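Local coordinates for protein fibroblast growth factor 18 (Homo sapiens, PDB 4CJM) that signals as a secreted, heparin-binding growth factor through fibroblast growth factor receptors, regulating cell proliferation, differentiation and migration and serving ossification and bone development, at residues 95-98 / 99-102; 103-106 / 107-111; 8-11 / 12-15. One frame throughout, in Å; residues are numbered along the deposited sequence.

Contact 1 of 3, residues 95-98 / 99-102; sequences AKYS and GWYV
G99 follows S98 at the third position of a type II beta turn that runs from Y97 to W100. Its phi is positive (86°), a conformation in which a side chain would press on the carbonyl oxygen of S98, so the lack of one suits it to this corner. W100 then closes the turn: its backbone N gives a hydrogen bond to Y97 O (3.1 Å), and its indole folds back against Y97. With CG anti to the carbonyl carbon (chi1 -60°), the six-membered ring stacks on one face of the Y97 ring, offset, centroids 4.5 Å apart and planes 24° from parallel. Y97 CB sits over the face of the same ring, 3.6 Å from its centroid, in a CH-pi contact. On the opposite face of the tyrosine, the aliphatic CG of K96 lies 3.4 Å above the ring plane, while the hydroxyl is hydrogen-bonded to E77. The turn reverses the chain after strand 90-94 of the beta-trefoil, and W100 pairs through its backbone with S94 of that strand. Y101, buried, packs its side chain on A91 and M93. V102 ends the run paired by backbone with L92, its branched side chain touching F80.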
loop_
_atom_site.group_PDB
_atom_site.type_symbol
_atom_site.label_atom_id
_atom_site.label_comp_id
_atom_site.label_asym_id
_atom_site.label_seq_id
_atom_site.Cartn_x
_atom_site.Cartn_y
_atom_site.Cartn_z
ATOM N N ALA A 95 5.347 -9.061 3.009
ATOM C CA ALA A 95 6.223 -9.764 3.929
ATOM C C ALA A 95 5.854 -11.229 4.022
ATOM O O ALA A 95 6.649 -12.047 4.469
ATOM C CB ALA A 95 6.149 -9.135 5.302
ATOM N N LYS A 96 4.638 -11.564 3.632
ATOM C CA LYS A 96 4.177 -12.954 3.688
ATOM C C LYS A 96 4.523 -13.673 2.405
ATOM O O LYS A 96 4.878 -14.845 2.417
ATOM C CB LYS A 96 2.661 -12.977 3.905
ATOM C CG LYS A 96 2.016 -14.352 3.944
ATOM C CD LYS A 96 2.420 -15.130 5.167
ATOM C CE LYS A 96 1.903 -16.564 5.089
ATOM N NZ LYS A 96 0.413 -16.578 5.015
ATOM N N TYR A 97 4.407 -12.953 1.294
ATOM C CA TYR A 97 4.608 -13.515 -0.032
ATOM C C TYR A 97 5.678 -12.719 -0.772
ATOM O O TYR A 97 5.382 -11.838 -1.569
ATOM C CB TYR A 97 3.291 -13.474 -0.803
ATOM C CG TYR A 97 2.127 -14.090 -0.059
ATOM C CD1 TYR A 97 2.074 -15.460 0.179
ATOM C CD2 TYR A 97 1.075 -13.312 0.386
ATOM C CE1 TYR A 97 1.007 -16.032 0.845
ATOM C CE2 TYR A 97 0.002 -13.869 1.052
ATOM C CZ TYR A 97 -0.024 -15.224 1.279
ATOM O OH TYR A 97 -1.096 -15.764 1.938
ATOM N N SER A 98 6.929 -13.069 -0.514
ATOM C CA SER A 98 8.067 -12.418 -1.148
ATOM C C SER A 98 7.920 -12.453 -2.666
ATOM O O SER A 98 7.397 -13.413 -3.227
ATOM C CB SER A 98 9.364 -13.103 -0.733
ATOM O OG SER A 98 10.492 -12.543 -1.381
ATOM N N GLY A 99 8.359 -11.387 -3.316
ATOM C CA GLY A 99 8.192 -11.245 -4.754
ATOM C C GLY A 99 6.863 -10.656 -5.212
ATOM O O GLY A 99 6.715 -10.387 -6.391
ATOM N N TRP A 100 5.888 -10.490 -4.298
ATOM C CA TRP A 100 4.576 -9.883 -4.606
ATOM C C TRP A 100 4.510 -8.492 -4.028
ATOM O O TRP A 100 4.914 -8.256 -2.892
ATOM C CB TRP A 100 3.421 -10.664 -4.003
ATOM C CG TRP A 100 3.295 -12.078 -4.437
ATOM C CD1 TRP A 100 4.159 -12.786 -5.231
ATOM C CD2 TRP A 100 2.263 -12.994 -4.055
ATOM N NE1 TRP A 100 3.715 -14.075 -5.394
ATOM C CE2 TRP A 100 2.560 -14.238 -4.672
ATOM C CE3 TRP A 100 1.123 -12.896 -3.250
ATOM C CZ2 TRP A 100 1.749 -15.381 -4.494
ATOM C CZ3 TRP A 100 0.318 -14.034 -3.083
ATOM C CH2 TRP A 100 0.632 -15.248 -3.710
ATOM N N TYR A 101 3.957 -7.576 -4.812
ATOM C CA TYR A 101 3.977 -6.158 -4.480
ATOM C C TYR A 101 2.596 -5.513 -4.525
ATOM O O TYR A 101 1.722 -5.917 -5.288
ATOM C CB TYR A 101 4.895 -5.435 -5.473
ATOM C CG TYR A 101 6.356 -5.784 -5.312
ATOM C CD1 TYR A 101 6.916 -6.929 -5.910
ATOM C CD2 TYR A 101 7.179 -4.979 -4.548
ATOM C CE1 TYR A 101 8.260 -7.235 -5.740
ATOM C CE2 TYR A 101 8.516 -5.278 -4.378
ATOM C CZ TYR A 101 9.052 -6.400 -4.966
ATOM O OH TYR A 101 10.390 -6.616 -4.758
ATOM N N VAL A 102 2.436 -4.467 -3.723
ATOM C CA VAL A 102 1.286 -3.586 -3.802
ATOM C C VAL A 102 1.412 -2.816 -5.108
ATOM O O VAL A 102 2.461 -2.194 -5.369
ATOM C CB VAL A 102 1.294 -2.584 -2.636
ATOM C CG1 VAL A 102 0.169 -1.571 -2.771
ATOM C CG2 VAL A 102 1.189 -3.313 -1.300
#

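Contact 2 of 3, residues 103-106 / 107-111; sequences GFTK and KGRPR. With SO4 (sulfate ion), chain G.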
loop_
_atom_site.group_PDB
_atom_site.type_symbol
_atom_site.label_atom_id
_atom_site.label_comp_id
_atom_site.label_asym_id
_atom_site.label_seq_id
_atom_site.Cartn_x
_atom_site.Cartn_y
_atom_site.Cartn_z
ATOM N N GLY A 103 0.359 -2.852 -5.927
ATOM C CA GLY A 103 0.361 -2.166 -7.225
ATOM C C GLY A 103 -1.026 -1.844 -7.771
ATOM O O GLY A 103 -2.034 -2.381 -7.311
ATOM N N PHE A 104 -1.073 -0.957 -8.756
ATOM C CA PHE A 104 -2.333 -0.514 -9.341
ATOM C C PHE A 104 -2.205 -0.231 -10.830
ATOM O O PHE A 104 -1.122 0.100 -11.314
ATOM C CB PHE A 104 -2.812 0.777 -8.659
ATOM C CG PHE A 104 -3.076 0.627 -7.201
ATOM C CD1 PHE A 104 -2.058 0.819 -6.275
ATOM C CD2 PHE A 104 -4.326 0.264 -6.756
ATOM C CE1 PHE A 104 -2.294 0.665 -4.909
ATOM C CE2 PHE A 104 -4.571 0.101 -5.401
ATOM C CZ PHE A 104 -3.551 0.302 -4.471
ATOM N N THR A 105 -3.324 -0.315 -11.537
ATOM C CA THR A 105 -3.373 0.052 -12.939
ATOM C C THR A 105 -3.505 1.564 -13.091
ATOM O O THR A 105 -3.675 2.287 -12.104
ATOM C CB THR A 105 -4.568 -0.595 -13.651
ATOM O OG1 THR A 105 -5.789 -0.043 -13.147
ATOM C CG2 THR A 105 -4.573 -2.112 -13.451
ATOM N N LYS A 106 -3.437 2.040 -14.332
ATOM C CA LYS A 106 -3.644 3.457 -14.609
ATOM C C LYS A 106 -5.033 3.938 -14.190
ATOM O O LYS A 106 -5.217 5.114 -13.932
ATOM C CB LYS A 106 -3.364 3.795 -16.073
ATOM C CG LYS A 106 -4.200 3.039 -17.095
ATOM C CD LYS A 106 -4.076 3.663 -18.487
ATOM C CE LYS A 106 -5.056 3.058 -19.494
ATOM N NZ LYS A 106 -4.634 1.708 -19.962
ATOM N N LYS A 107 -6.003 3.040 -14.060
ATOM C CA LYS A 107 -7.349 3.428 -13.596
ATOM C C LYS A 107 -7.538 3.283 -12.085
ATOM O O LYS A 107 -8.644 3.409 -11.580
ATOM C CB LYS A 107 -8.404 2.624 -14.358
ATOM C CG LYS A 107 -8.125 2.606 -15.846
ATOM C CD LYS A 107 -9.348 2.627 -16.739
ATOM C CE LYS A 107 -8.906 2.121 -18.100
ATOM N NZ LYS A 107 -10.020 2.157 -19.070
ATOM N N GLY A 108 -6.455 3.017 -11.362
ATOM C CA GLY A 108 -6.506 2.865 -9.909
ATOM C C GLY A 108 -6.997 1.523 -9.414
ATOM O O GLY A 108 -7.254 1.373 -8.223
ATOM N N ARG A 109 -7.141 0.548 -10.307
ATOM C CA ARG A 109 -7.548 -0.790 -9.903
ATOM C C ARG A 109 -6.348 -1.534 -9.318
ATOM O O ARG A 109 -5.276 -1.534 -9.905
ATOM C CB ARG A 109 -8.125 -1.580 -11.081
ATOM C CG ARG A 109 -8.669 -2.954 -10.693
ATOM C CD ARG A 109 -9.185 -3.799 -11.871
ATOM N NE ARG A 109 -8.152 -4.164 -12.850
ATOM C CZ ARG A 109 -7.143 -5.018 -12.636
ATOM N NH1 ARG A 109 -6.968 -5.604 -11.457
ATOM N NH2 ARG A 109 -6.275 -5.271 -13.614
ATOM N N PRO A 110 -6.531 -2.183 -8.160
ATOM C CA PRO A 110 -5.449 -2.965 -7.568
ATOM C C PRO A 110 -5.079 -4.207 -8.373
ATOM O O PRO A 110 -5.944 -4.844 -8.988
ATOM C CB PRO A 110 -6.017 -3.360 -6.197
ATOM C CG PRO A 110 -7.483 -3.399 -6.397
ATOM C CD PRO A 110 -7.768 -2.271 -7.350
ATOM N N ARG A 111 -3.798 -4.552 -8.327
ATOM C CA ARG A 111 -3.231 -5.660 -9.094
ATOM C C ARG A 111 -2.994 -6.879 -8.212
ATOM O O ARG A 111 -2.909 -6.755 -6.994
ATOM C CB ARG A 111 -1.899 -5.228 -9.692
ATOM C CG ARG A 111 -1.964 -3.939 -10.520
ATOM C CD ARG A 111 -1.782 -4.110 -12.021
ATOM N NE ARG A 111 -1.371 -5.448 -12.405
ATOM C CZ ARG A 111 -0.116 -5.852 -12.593
ATOM N NH1 ARG A 111 0.926 -5.031 -12.464
ATOM N NH2 ARG A 111 0.093 -7.114 -12.913
HETATM S S SO4 G . -3.862 -8.002 -12.677
HETATM O O1 SO4 G . -3.756 -6.633 -13.223
HETATM O O2 SO4 G . -2.939 -8.148 -11.528
HETATM O O3 SO4 G . -3.444 -8.968 -13.705
HETATM O O4 SO4 G . -5.268 -8.245 -12.282
HETATM O O HOH W 1 -1.063 -5.412 -5.628
#
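OG1 of T105 accepts two backbone N-H groups, from K107 N and R109 N, each 3.2 Å away and both bent, near 140°. Threonine suits this place because its two branches split the work. With chi1 at 67° the hydroxyl stands between the backbone N and the carbonyl carbon, facing the turn, while CG2 lies over a face of the R109 guanidinium and meets R111 CD at 3.7 Å. The main chain reverses through a type I beta turn from T105 to G108, closed by G108 N to T105 O (3.0 Å); G108 takes the positive phi that glycine tolerates easily. Beyond it, T105 N bonds to R109 O at 2.8 Å and R111 N to G103 O, and a water links G103 N to R111 O. F104, buried, lays CE2 against P110 CB (3.8 Å), and both touch L67. The arginines reach a sulfate, probably from the crystallisation liquor, which lies at the edge of each guanidinium: its O1 takes R109 NH2 at 2.9 Å and R111 NE at 2.8 Å. R111 is steadied by a salt bridge to D122. The arrangement is a 3:5 beta hairpin, a type I turn with a G1 bulge at G108 and R109, and its basic sulfate site is consistent with the heparin-binding surface of the FGF beta-trefoil.

Contact 3 of 3, residues 8-11 / 12-15; sequences LYSR and TSGK
Y9 and S10 face the returning chain in different ways, the tyrosine spreading its ring beside the G14 peptide and the serine turning its hydroxyl into the bend. The Y9 ring, its CG anti to the backbone N (chi1 171°), brings CE2 obliquely to 3.3 Å from G14 O, and its CZ and OH run past G14 CA. The same ring makes a cation-pi pair with R128. S10, buried, is small enough to sit inside the bend. Its CB points toward the 12-15 segment, and OG accepts S13 N at 3.0 Å along a fairly straight N-H path (161°). A water is hydrogen-bonded to this hydroxyl at 2.6 Å. S13 lies alongside, its CB 3.4 Å from S10 OG, while its own OG accepts K15 N at 3.0 Å in an ST turn and is hydrogen-bonded to A26 O as well. T12 is oriented otherwise: its CB leads away from strand 3-10, and its OG1 donates to the backbone O of F104, tying this loop to another part of the fold. R11 extends outward too, its guanidinium hydrogen-bonded to H124. The backbone holds these side chains in place: S10 N meets K15 O almost head-on at 2.9 Å, and G14 N bonds to S10 O at 2.9 Å. G14 has the positive phi (74°) that suits glycine at the end of the bend, after three residues with helix-like backbone angles. One bonded pair around a four-residue loop, R11 to G14, makes this a 4:6 beta hairpin turn, leading from the first long strand, 3-10, into strand 16-19 of the FGF beta-trefoil.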
loop_
_atom_site.group_PDB
_atom_site.type_symbol
_atom_site.label_atom_id
_atom_site.label_comp_id
_atom_site.label_asym_id
_atom_site.label_seq_id
_atom_site.Cartn_x
_atom_site.Cartn_y
_atom_site.Cartn_z
ATOM N N LEU A 8 -0.084 7.859 -0.140
ATOM C CA LEU A 8 0.754 7.174 -1.107
ATOM C C LEU A 8 0.255 7.436 -2.527
ATOM O O LEU A 8 -0.834 6.999 -2.902
ATOM C CB LEU A 8 0.787 5.686 -0.826
ATOM C CG LEU A 8 1.714 5.278 0.333
ATOM C CD1 LEU A 8 1.458 3.833 0.762
ATOM C CD2 LEU A 8 3.175 5.462 -0.022
ATOM N N TYR A 9 1.057 8.187 -3.291
ATOM C CA TYR A 9 0.750 8.548 -4.667
ATOM C C TYR A 9 1.223 7.427 -5.575
ATOM O O TYR A 9 2.390 7.030 -5.510
ATOM C CB TYR A 9 1.473 9.848 -5.023
ATOM C CG TYR A 9 1.429 10.249 -6.489
ATOM C CD1 TYR A 9 2.350 9.736 -7.403
ATOM C CD2 TYR A 9 0.496 11.174 -6.955
ATOM C CE1 TYR A 9 2.321 10.112 -8.743
ATOM C CE2 TYR A 9 0.467 11.552 -8.286
ATOM C CZ TYR A 9 1.380 11.015 -9.171
ATOM O OH TYR A 9 1.370 11.384 -10.483
ATOM N N SER A 10 0.313 6.917 -6.406
ATOM C CA SER A 10 0.627 5.853 -7.349
ATOM C C SER A 10 1.255 6.424 -8.599
ATOM O O SER A 10 0.645 7.215 -9.304
ATOM C CB SER A 10 -0.645 5.076 -7.733
ATOM O OG SER A 10 -0.428 4.223 -8.854
ATOM N N ARG A 11 2.460 5.986 -8.904
ATOM C CA ARG A 11 3.115 6.360 -10.145
ATOM C C ARG A 11 2.235 6.162 -11.389
ATOM O O ARG A 11 2.230 7.012 -12.268
ATOM C CB ARG A 11 4.433 5.593 -10.301
ATOM C CG ARG A 11 5.223 5.976 -11.539
ATOM C CD ARG A 11 6.565 5.270 -11.611
ATOM N NE ARG A 11 7.331 5.767 -12.751
ATOM C CZ ARG A 11 8.594 5.448 -13.035
ATOM N NH1 ARG A 11 9.263 4.579 -12.281
ATOM N NH2 ARG A 11 9.190 6.000 -14.087
ATOM N N THR A 12 1.516 5.048 -11.477
ATOM C CA THR A 12 0.740 4.758 -12.688
ATOM C C THR A 12 -0.632 5.354 -12.640
ATOM O O THR A 12 -1.123 5.789 -13.649
ATOM C CB THR A 12 0.586 3.248 -13.003
ATOM O OG1 THR A 12 -0.021 2.580 -11.899
ATOM C CG2 THR A 12 1.924 2.614 -13.286
ATOM N N SER A 13 -1.260 5.368 -11.482
ATOM C CA SER A 13 -2.648 5.816 -11.402
ATOM C C SER A 13 -2.761 7.326 -11.324
ATOM O O SER A 13 -3.797 7.879 -11.632
ATOM C CB SER A 13 -3.362 5.170 -10.190
ATOM O OG SER A 13 -3.646 6.111 -9.171
ATOM N N GLY A 14 -1.709 7.987 -10.861
ATOM C CA GLY A 14 -1.730 9.439 -10.698
ATOM C C GLY A 14 -2.558 9.950 -9.523
ATOM O O GLY A 14 -2.623 11.144 -9.302
ATOM N N LYS A 15 -3.155 9.050 -8.749
ATOM C CA LYS A 15 -3.956 9.412 -7.593
ATOM C C LYS A 15 -3.426 8.638 -6.402
ATOM O O LYS A 15 -2.439 7.899 -6.515
ATOM C CB LYS A 15 -5.401 9.028 -7.819
ATOM C CG LYS A 15 -5.975 9.492 -9.130
ATOM C CD LYS A 15 -6.525 10.886 -9.016
ATOM C CE LYS A 15 -7.352 11.194 -10.276
ATOM N NZ LYS A 15 -8.180 10.053 -10.831
HETATM O O HOH W 2 1.741 2.737 -8.884
#

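How the contacts relate
Contact 1 is a surface contact, whereas contacts 2 and 3 are partly buried. Contacts 1 and 2 follow each other along the chain between strands 90-94 and 125-128, yet their centres lie 16 Å apart and they touch only where their segments join. Contact 3, far off in sequence at the end of strand 3-10, is a close spatial neighbour of contact 2: the centres are 9 Å apart, and the turn carbonyl T105 O packs 3.5 Å from S13 CB. All three are chain reversals, but aromatic stacking dominates the first. Contacts 2 and 3 share a hydroxyl accepting backbone N-H groups inside the bend; the arginines with their sulfate set contact 2 apart.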